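Local coordinates for uncharacterized protein Q9I3C8_PSEAE (Pseudomonas aeruginosa, PDB 3F1T) that probably hydrolyses acyl-CoA thioesters as a hotdog-fold thioesterase, perhaps acting on 1,4-dihydroxy-2-naphthoyl-CoA, although its physiological substrate is not established, at residues Asp99-Ala104 with Phe119-Asp124. Residues are numbered along the deposited sequence; the frame is centred on the assembly and turned at random.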
loop_
_atom_site.group_PDB
_atom_site.type_symbol
_atom_site.label_atom_id
_atom_site.label_comp_id
_atom_site.label_asym_id
_atom_site.label_seq_id
_atom_site.Cartn_x
_atom_site.Cartn_y
_atom_site.Cartn_z
ATOM N N ASP B 99 -2.499 -23.643 -12.291
ATOM C CA ASP B 99 -3.592 -22.721 -11.983
ATOM C C ASP B 99 -3.255 -21.882 -10.755
ATOM O O ASP B 99 -2.628 -22.374 -9.813
ATOM C CB ASP B 99 -4.897 -23.477 -11.753
ATOM C CG ASP B 99 -5.528 -23.961 -13.043
ATOM O OD1 ASP B 99 -5.060 -23.572 -14.143
ATOM O OD2 ASP B 99 -6.536 -24.688 -12.953
ATOM N N VAL B 100 -3.745 -20.641 -10.734
ATOM C CA VAL B 100 -3.597 -19.777 -9.559
ATOM C C VAL B 100 -4.910 -19.627 -8.800
ATOM O O VAL B 100 -5.940 -19.245 -9.375
ATOM C CB VAL B 100 -3.038 -18.368 -9.932
ATOM C CG1 VAL B 100 -2.733 -17.548 -8.672
ATOM C CG2 VAL B 100 -1.792 -18.502 -10.787
ATOM N N TYR B 101 -4.851 -19.867 -7.492
ATOM C CA TYR B 101 -5.997 -19.689 -6.625
ATOM C C TYR B 101 -5.909 -18.385 -5.849
ATOM O O TYR B 101 -4.826 -17.938 -5.473
ATOM C CB TYR B 101 -6.105 -20.865 -5.671
ATOM C CG TYR B 101 -6.418 -22.153 -6.379
ATOM C CD1 TYR B 101 -7.730 -22.551 -6.576
ATOM C CD2 TYR B 101 -5.416 -22.902 -6.969
ATOM C CE1 TYR B 101 -8.021 -23.733 -7.221
ATOM C CE2 TYR B 101 -5.701 -24.087 -7.635
ATOM C CZ TYR B 101 -7.012 -24.468 -7.792
ATOM O OH TYR B 101 -7.307 -25.646 -8.441
ATOM N N GLY B 102 -7.048 -17.738 -5.665
ATOM C CA GLY B 102 -7.105 -16.574 -4.805
ATOM C C GLY B 102 -8.034 -16.880 -3.661
ATOM O O GLY B 102 -9.050 -17.525 -3.864
ATOM N N PHE B 103 -7.634 -16.513 -2.445
ATOM C CA PHE B 103 -8.518 -16.577 -1.286
ATOM C C PHE B 103 -8.604 -15.203 -0.623
ATOM O O PHE B 103 -7.625 -14.452 -0.611
ATOM C CB PHE B 103 -7.999 -17.599 -0.277
ATOM C CG PHE B 103 -8.715 -17.562 1.043
ATOM C CD1 PHE B 103 -8.226 -16.800 2.090
ATOM C CD2 PHE B 103 -9.932 -18.200 1.197
ATOM C CE1 PHE B 103 -8.925 -16.686 3.280
ATOM C CE2 PHE B 103 -10.615 -18.134 2.399
ATOM C CZ PHE B 103 -10.109 -17.370 3.444
ATOM N N ALA B 104 -9.801 -14.838 -0.165
ATOM C CA ALA B 104 -9.958 -13.654 0.674
ATOM C C ALA B 104 -11.001 -13.832 1.765
ATOM O O ALA B 104 -11.988 -14.561 1.598
ATOM C CB ALA B 104 -10.279 -12.433 -0.167
ATOM N N PHE B 119 -4.870 -13.842 -0.351
ATOM C CA PHE B 119 -3.574 -14.186 -0.929
ATOM C C PHE B 119 -3.776 -15.027 -2.181
ATOM O O PHE B 119 -4.867 -15.548 -2.394
ATOM C CB PHE B 119 -2.683 -14.903 0.107
ATOM C CG PHE B 119 -3.326 -16.103 0.743
ATOM C CD1 PHE B 119 -3.130 -17.375 0.207
ATOM C CD2 PHE B 119 -4.158 -15.963 1.836
ATOM C CE1 PHE B 119 -3.791 -18.474 0.712
ATOM C CE2 PHE B 119 -4.779 -17.068 2.395
ATOM C CZ PHE B 119 -4.580 -18.340 1.835
ATOM N N ALA B 120 -2.823 -14.937 -3.106
ATOM C CA ALA B 120 -2.726 -15.883 -4.201
ATOM C C ALA B 120 -1.789 -17.041 -3.878
ATOM O O ALA B 120 -0.739 -16.856 -3.263
ATOM C CB ALA B 120 -2.285 -15.184 -5.478
ATOM N N TYR B 121 -2.086 -18.198 -4.452
ATOM C CA TYR B 121 -1.257 -19.372 -4.245
ATOM C C TYR B 121 -1.537 -20.388 -5.349
ATOM O O TYR B 121 -2.427 -20.187 -6.167
ATOM C CB TYR B 121 -1.522 -19.967 -2.855
ATOM C CG TYR B 121 -2.912 -20.540 -2.694
ATOM C CD1 TYR B 121 -3.131 -21.893 -2.881
ATOM C CD2 TYR B 121 -4.026 -19.713 -2.552
ATOM C CE1 TYR B 121 -4.391 -22.434 -2.779
ATOM C CE2 TYR B 121 -5.294 -20.251 -2.415
ATOM C CZ TYR B 121 -5.464 -21.619 -2.554
ATOM O OH TYR B 121 -6.706 -22.204 -2.490
ATOM N N GLN B 122 -0.725 -21.429 -5.425
ATOM C CA GLN B 122 -0.909 -22.429 -6.457
ATOM C C GLN B 122 -1.138 -23.807 -5.886
ATOM O O GLN B 122 -2.245 -24.339 -5.982
ATOM C CB GLN B 122 0.233 -22.409 -7.462
ATOM C CG GLN B 122 0.050 -21.302 -8.469
ATOM C CD GLN B 122 1.249 -21.123 -9.350
ATOM O OE1 GLN B 122 2.377 -21.022 -8.876
ATOM N NE2 GLN B 122 1.016 -21.092 -10.656
ATOM N N ASP B 123 -0.116 -24.386 -5.273
ATOM C CA ASP B 123 -0.222 -25.768 -4.822
ATOM C C ASP B 123 -0.914 -25.831 -3.468
ATOM O O ASP B 123 -2.075 -26.242 -3.371
ATOM C CB ASP B 123 1.155 -26.424 -4.748
ATOM C CG ASP B 123 1.609 -26.960 -6.084
ATOM O OD1 ASP B 123 2.838 -26.963 -6.324
ATOM O OD2 ASP B 123 0.739 -27.322 -6.913
ATOM N N ASP B 124 -0.242 -25.321 -2.442
ATOM C CA ASP B 124 -0.878 -25.160 -1.142
ATOM C C ASP B 124 -0.780 -23.722 -0.626
ATOM O O ASP B 124 0.217 -23.031 -0.861
ATOM C CB ASP B 124 -0.287 -26.145 -0.137
HETATM O O HOH W 1 -2.578 -24.902 -8.832
#
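Tyr121 lays its ring across the base of Tyr101, so that Tyr101 CB sits over one ring face, 3.6 Å from the centroid, in a CH-pi contact. Tyr121 CG occupies the crowded position between its own backbone N and carbonyl carbon (chi1 67°), which swings the ring over the partner strand; Tyr101 instead turns CG anti to its carbonyl carbon. The two rings lie nearly parallel, at 25°, but slid apart with little overlap. The neighbouring hydrogen-bonded pair repeats the theme: Phe119, also in the crowded rotamer, reaches across to place CE2 3.5 Å from Phe103 CD1, the rings meeting obliquely at 45°. Beneath both pairs runs a regular antiparallel ladder, in which Tyr101 N donates to Tyr121 O (2.8 Å) almost along the C=O axis and Tyr121 N answers to Tyr101 O. Between the tyrosine and phenylalanine pairs, Gly102 faces Ala120 as the non-hydrogen-bonded pair, with CA atoms 4.5 Å apart. Where the pairing ends, one water donates to both Asp99 O and Gln122 O, while Gln122 OE1 accepts from Glu95 N. This is the open end of the hairpin 100-109/113-121 in the hotdog sheet: the aromatic face also meets Thr36 and Arg38 of strand 34-39, whereas Val100 and Ala104 pack against the helix 56-70.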